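IPT/TIG domain-containing protein BACOVA_02650 (Bacteroides ovatus, PDB 5E7H) binds polysaccharide at the cell surface and probably captures xyloglucan before its import into the periplasm, this chain being its two C-terminal domains, an IPT/TIG domain and the xyloglucan-binding domain. Local coordinates at residues Ser10-Val15 with Glu81-Leu86; Ile150-Ile155 with Arg256-Lys260. One frame throughout, in Å; residues are numbered along the deposited sequence.

Contact 1. Residues Ser10-Val15 with Glu81-Leu86; sequences STMPVV and EIFYPL
Met-12 lies over one face of the Tyr-84 ring: its CG sits 3.8 Å from the ring centroid, 9° off the normal, a CH-pi contact, and SD follows obliquely at 4.9 Å from the same centroid, a Met-aromatic contact. The t, t, m side chain of Met-12 brings its CE to 3.8 Å from Pro-85 CD and 4.0 Å from Leu-86 CD2. Both segments are irregular loops, with Thr-11 and Met-12 paired against Phe-83 and Tyr-84 at CA separations of 4.8 Å. Tyr-84 N donates to Thr-11 O (2.7 Å, 151°), while Tyr-84 OH donates to Pro-13 O (2.7 Å) and also meets Asn-119. Tyr-84 has positive phi and psi (55/61), and Pro-85 centres an inverse gamma turn closed by Leu-86 N to Tyr-84 O (2.7 Å). Within 10-15, Ser-10 OG accepts from Met-12 N (2.9 Å), an ST turn, and hydrogen-bonds Glu-165. Pro-13 CD packs on Phe-83 CE1 (3.4 Å); a water donates to Ser-10 O (3.1 Å) and Glu-81 OE1 (2.9 Å). Thr-11 OG1 reaches Gln-163 and Arg-256. The buried contact thus joins the loop between strands 4-8 and 18-24 to the linker leading from the IPT/TIG beta-sandwich into the xyloglucan-binding domain.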
# COMPACT_ATOMS: atom_id res chain seq x y z
N SER A 10 -5.96 -5.05 2.17
CA SER A 10 -4.55 -4.66 2.12
C SER A 10 -3.68 -5.75 2.73
O SER A 10 -4.15 -6.50 3.58
CB SER A 10 -4.33 -3.36 2.87
OG SER A 10 -2.96 -3.03 2.92
N THR A 11 -2.43 -5.84 2.27
CA THR A 11 -1.44 -6.70 2.91
C THR A 11 -0.76 -6.01 4.10
O THR A 11 -0.07 -6.65 4.87
CB THR A 11 -0.35 -7.16 1.92
OG1 THR A 11 0.35 -6.02 1.43
CG2 THR A 11 -0.95 -7.93 0.75
N MET A 12 -0.95 -4.70 4.26
CA MET A 12 -0.29 -3.99 5.37
C MET A 12 -1.16 -2.82 5.80
O MET A 12 -0.75 -1.66 5.75
CB MET A 12 1.11 -3.53 4.98
CG MET A 12 1.96 -3.17 6.20
SD MET A 12 3.72 -2.97 5.83
CE MET A 12 4.19 -4.67 5.72
N PRO A 13 -2.37 -3.13 6.26
CA PRO A 13 -3.27 -2.07 6.73
C PRO A 13 -2.68 -1.36 7.92
O PRO A 13 -2.08 -1.97 8.80
CB PRO A 13 -4.55 -2.81 7.08
CG PRO A 13 -4.15 -4.23 7.29
CD PRO A 13 -2.97 -4.47 6.40
N VAL A 14 -2.89 -0.04 7.96
CA VAL A 14 -2.46 0.76 9.10
C VAL A 14 -3.16 0.34 10.38
O VAL A 14 -4.37 0.05 10.40
CB VAL A 14 -2.72 2.27 8.79
CG1 VAL A 14 -2.41 3.16 10.01
CG2 VAL A 14 -1.90 2.71 7.60
N VAL A 15 -2.42 0.29 11.49
CA VAL A 15 -3.02 -0.02 12.77
C VAL A 15 -4.09 1.04 13.12
O VAL A 15 -3.84 2.24 13.05
CB VAL A 15 -1.98 -0.07 13.90
CG1 VAL A 15 -2.61 -0.35 15.22
CG2 VAL A 15 -0.92 -1.14 13.58
N GLU A 81 -2.45 -14.57 0.29
CA GLU A 81 -1.44 -13.52 0.37
C GLU A 81 -0.74 -13.52 1.71
O GLU A 81 -1.37 -13.74 2.74
CB GLU A 81 -2.06 -12.12 0.19
CG GLU A 81 -2.71 -11.82 -1.11
CD GLU A 81 -3.24 -10.39 -1.14
OE1 GLU A 81 -3.74 -9.91 -0.09
OE2 GLU A 81 -3.14 -9.75 -2.20
N ILE A 82 0.55 -13.19 1.72
CA ILE A 82 1.24 -12.96 2.98
C ILE A 82 0.79 -11.62 3.55
O ILE A 82 0.91 -10.58 2.89
CB ILE A 82 2.76 -13.01 2.80
CG1 ILE A 82 3.15 -14.44 2.42
CG2 ILE A 82 3.47 -12.57 4.06
CD1 ILE A 82 4.64 -14.65 2.17
N PHE A 83 0.25 -11.67 4.76
CA PHE A 83 -0.19 -10.50 5.53
C PHE A 83 0.96 -9.91 6.34
O PHE A 83 1.72 -10.65 6.97
CB PHE A 83 -1.36 -10.91 6.46
CG PHE A 83 -2.10 -9.73 7.04
CD1 PHE A 83 -2.85 -8.90 6.23
CD2 PHE A 83 -2.04 -9.47 8.41
CE1 PHE A 83 -3.52 -7.80 6.77
CE2 PHE A 83 -2.72 -8.39 8.96
CZ PHE A 83 -3.45 -7.56 8.14
N TYR A 84 1.10 -8.58 6.28
CA TYR A 84 2.20 -7.84 6.91
C TYR A 84 3.56 -8.39 6.44
O TYR A 84 4.37 -8.88 7.23
CB TYR A 84 2.07 -7.80 8.45
CG TYR A 84 1.53 -6.45 8.93
CD1 TYR A 84 2.35 -5.55 9.59
CD2 TYR A 84 0.22 -6.06 8.65
CE1 TYR A 84 1.87 -4.31 10.00
CE2 TYR A 84 -0.26 -4.84 9.07
CZ TYR A 84 0.57 -3.97 9.73
OH TYR A 84 0.10 -2.72 10.12
N PRO A 85 3.79 -8.29 5.12
CA PRO A 85 5.06 -8.75 4.54
C PRO A 85 6.17 -7.75 4.84
O PRO A 85 6.64 -7.01 3.97
CB PRO A 85 4.75 -8.82 3.05
CG PRO A 85 3.78 -7.76 2.83
CD PRO A 85 2.88 -7.80 4.07
N LEU A 86 6.57 -7.71 6.11
CA LEU A 86 7.54 -6.72 6.59
C LEU A 86 8.85 -6.77 5.80
O LEU A 86 9.47 -5.73 5.57
CB LEU A 86 7.79 -6.93 8.08
CG LEU A 86 6.54 -6.60 8.91
CD1 LEU A 86 6.67 -7.31 10.26
CD2 LEU A 86 6.36 -5.09 9.08
O HOH W 1 -3.65 -9.44 2.78

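Contact 2. Residues Ile150-Ile155 with Arg256-Lys260; sequences IIPGNI and RIVRK
The Arg-259 side chain bridges the gap between two segments whose backbones stay well apart, the closest CA pair being Ile-151 and Val-258 at 8.1 Å. Its chi1 is m and its chi2 and chi3 are t, so the aliphatic chain is extended, and chi4 at 77° turns the guanidinium out of its line. The guanidinium grips a single carbonyl: Arg-259 NH1 donates to Ile-150 O at 2.9 Å (154°) and NH2 to the same Ile-150 O at 3.1 Å (142°), a bifurcated acceptor. Pro-152 CD meets the guanidinium edge at 3.0 Å from Arg-259 NH2, and Ile-155 CG1 lies 4.2 Å from that NH2. Ile-151 leaves its backbone sideways, but its m, t rotamer brings CD1 to 3.8 Å from Ile-257 CG2 and 3.6 Å from Ile-257 O; Ile-257 is itself m and t. Ile-151 and Ile-155 also touch Leu-160 of strand 160-168. Residues 256-259 are extended strand. Residues 150-155 form a loop, with a type I beta turn from Pro-152 to Ile-155 closed by Ile-155 N to Pro-152 O (3.1 Å). Arg-256 points elsewhere, in a salt bridge with Glu-165. Together these contacts tie the loop between strands 133-142 and 160-168 to the end of strand 246-259, the last strand of the antiparallel beta fold of the xyloglucan-binding domain.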
# COMPACT_ATOMS: atom_id res chain seq x y z
N ILE A 150 14.44 -13.31 -0.37
CA ILE A 150 12.99 -13.17 -0.36
C ILE A 150 12.46 -13.18 -1.80
O ILE A 150 11.55 -13.94 -2.11
CB ILE A 150 12.55 -11.88 0.33
CG1 ILE A 150 13.09 -11.79 1.76
CG2 ILE A 150 11.02 -11.75 0.30
CD1 ILE A 150 12.54 -12.82 2.68
N ILE A 151 13.04 -12.36 -2.67
CA ILE A 151 12.72 -12.37 -4.09
C ILE A 151 13.97 -12.78 -4.88
O ILE A 151 14.89 -11.98 -5.07
CB ILE A 151 12.21 -11.01 -4.60
CG1 ILE A 151 10.97 -10.58 -3.82
CG2 ILE A 151 11.94 -11.10 -6.10
CD1 ILE A 151 10.47 -9.19 -4.18
N PRO A 152 14.03 -14.02 -5.36
CA PRO A 152 15.21 -14.43 -6.11
C PRO A 152 15.50 -13.56 -7.32
O PRO A 152 14.59 -12.99 -7.93
CB PRO A 152 14.87 -15.86 -6.55
CG PRO A 152 13.90 -16.35 -5.50
CD PRO A 152 13.11 -15.14 -5.11
N GLY A 153 16.77 -13.47 -7.67
CA GLY A 153 17.16 -12.65 -8.80
C GLY A 153 16.50 -13.05 -10.10
O GLY A 153 16.29 -12.20 -10.98
N ASN A 154 16.17 -14.33 -10.25
CA ASN A 154 15.64 -14.78 -11.52
C ASN A 154 14.12 -14.60 -11.66
O ASN A 154 13.55 -15.00 -12.70
CB ASN A 154 16.03 -16.23 -11.81
CG ASN A 154 15.43 -17.24 -10.83
OD1 ASN A 154 14.59 -16.94 -10.01
ND2 ASN A 154 15.87 -18.49 -10.97
N ILE A 155 13.47 -13.98 -10.69
CA ILE A 155 12.05 -13.70 -10.84
C ILE A 155 11.82 -12.62 -11.90
O ILE A 155 12.40 -11.54 -11.84
CB ILE A 155 11.41 -13.26 -9.53
CG1 ILE A 155 11.61 -14.30 -8.44
CG2 ILE A 155 9.93 -12.92 -9.74
CD1 ILE A 155 11.02 -15.68 -8.76
N ARG A 256 6.44 -1.34 -0.98
CA ARG A 256 6.86 -2.73 -0.88
C ARG A 256 6.74 -3.39 -2.24
O ARG A 256 5.87 -3.04 -3.05
CB ARG A 256 6.01 -3.46 0.18
CG ARG A 256 4.50 -3.38 -0.04
CD ARG A 256 3.75 -3.65 1.28
NE ARG A 256 2.29 -3.59 1.14
CZ ARG A 256 1.51 -2.57 1.46
NH1 ARG A 256 2.00 -1.42 1.90
NH2 ARG A 256 0.20 -2.71 1.33
N ILE A 257 7.64 -4.32 -2.51
CA ILE A 257 7.64 -5.09 -3.74
C ILE A 257 7.29 -6.51 -3.38
O ILE A 257 7.98 -7.13 -2.57
CB ILE A 257 8.99 -5.04 -4.49
CG1 ILE A 257 9.29 -3.61 -4.92
CG2 ILE A 257 8.98 -5.99 -5.68
CD1 ILE A 257 10.68 -3.41 -5.51
N VAL A 258 6.20 -7.03 -3.96
CA VAL A 258 5.71 -8.37 -3.65
C VAL A 258 5.41 -9.15 -4.91
O VAL A 258 5.32 -8.58 -5.99
CB VAL A 258 4.44 -8.31 -2.77
CG1 VAL A 258 4.71 -7.61 -1.45
CG2 VAL A 258 3.31 -7.59 -3.49
N ARG A 259 5.24 -10.46 -4.77
CA ARG A 259 4.86 -11.29 -5.91
C ARG A 259 3.41 -11.03 -6.28
O ARG A 259 2.55 -10.83 -5.42
CB ARG A 259 5.06 -12.76 -5.60
CG ARG A 259 6.50 -13.15 -5.47
CD ARG A 259 6.62 -14.57 -4.95
NE ARG A 259 7.98 -15.08 -5.11
CZ ARG A 259 9.01 -14.76 -4.33
NH1 ARG A 259 8.87 -13.93 -3.29
NH2 ARG A 259 10.19 -15.30 -4.57
N LYS A 260 3.12 -11.05 -7.58
CA LYS A 260 1.74 -11.04 -8.05
C LYS A 260 1.05 -12.33 -7.63
O LYS A 260 1.70 -13.37 -7.49
CB LYS A 260 1.69 -10.89 -9.56
CG LYS A 260 2.06 -9.50 -10.05
CD LYS A 260 1.84 -9.42 -11.56
CE LYS A 260 2.27 -8.07 -12.10
NZ LYS A 260 2.10 -8.00 -13.58
OXT LYS A 260 -0.17 -12.35 -7.44

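In the fold
Contact 1 comes first along the chain and closes before contact 2 opens; their centres are about 16 Å apart. Contact 1 lies at the interdomain junction, near the centre of the chain, whereas contact 2 is about 16 Å from that centre, in the xyloglucan-binding domain. Strand 246-259 connects them: Arg-256 in contact 2's strand segment reaches back to the loop of contact 1, with Arg-256 NE 3.1 Å from Thr-11 OG1, a probable hydrogen bond, and Arg-256 CZ 3.7 Å from Met-12 CB. Arg-259, farther along the same strand, holds the 150-155 loop. One C-terminal strand therefore meets both the neighbouring IPT/TIG domain and the 150-155 loop of its own domain.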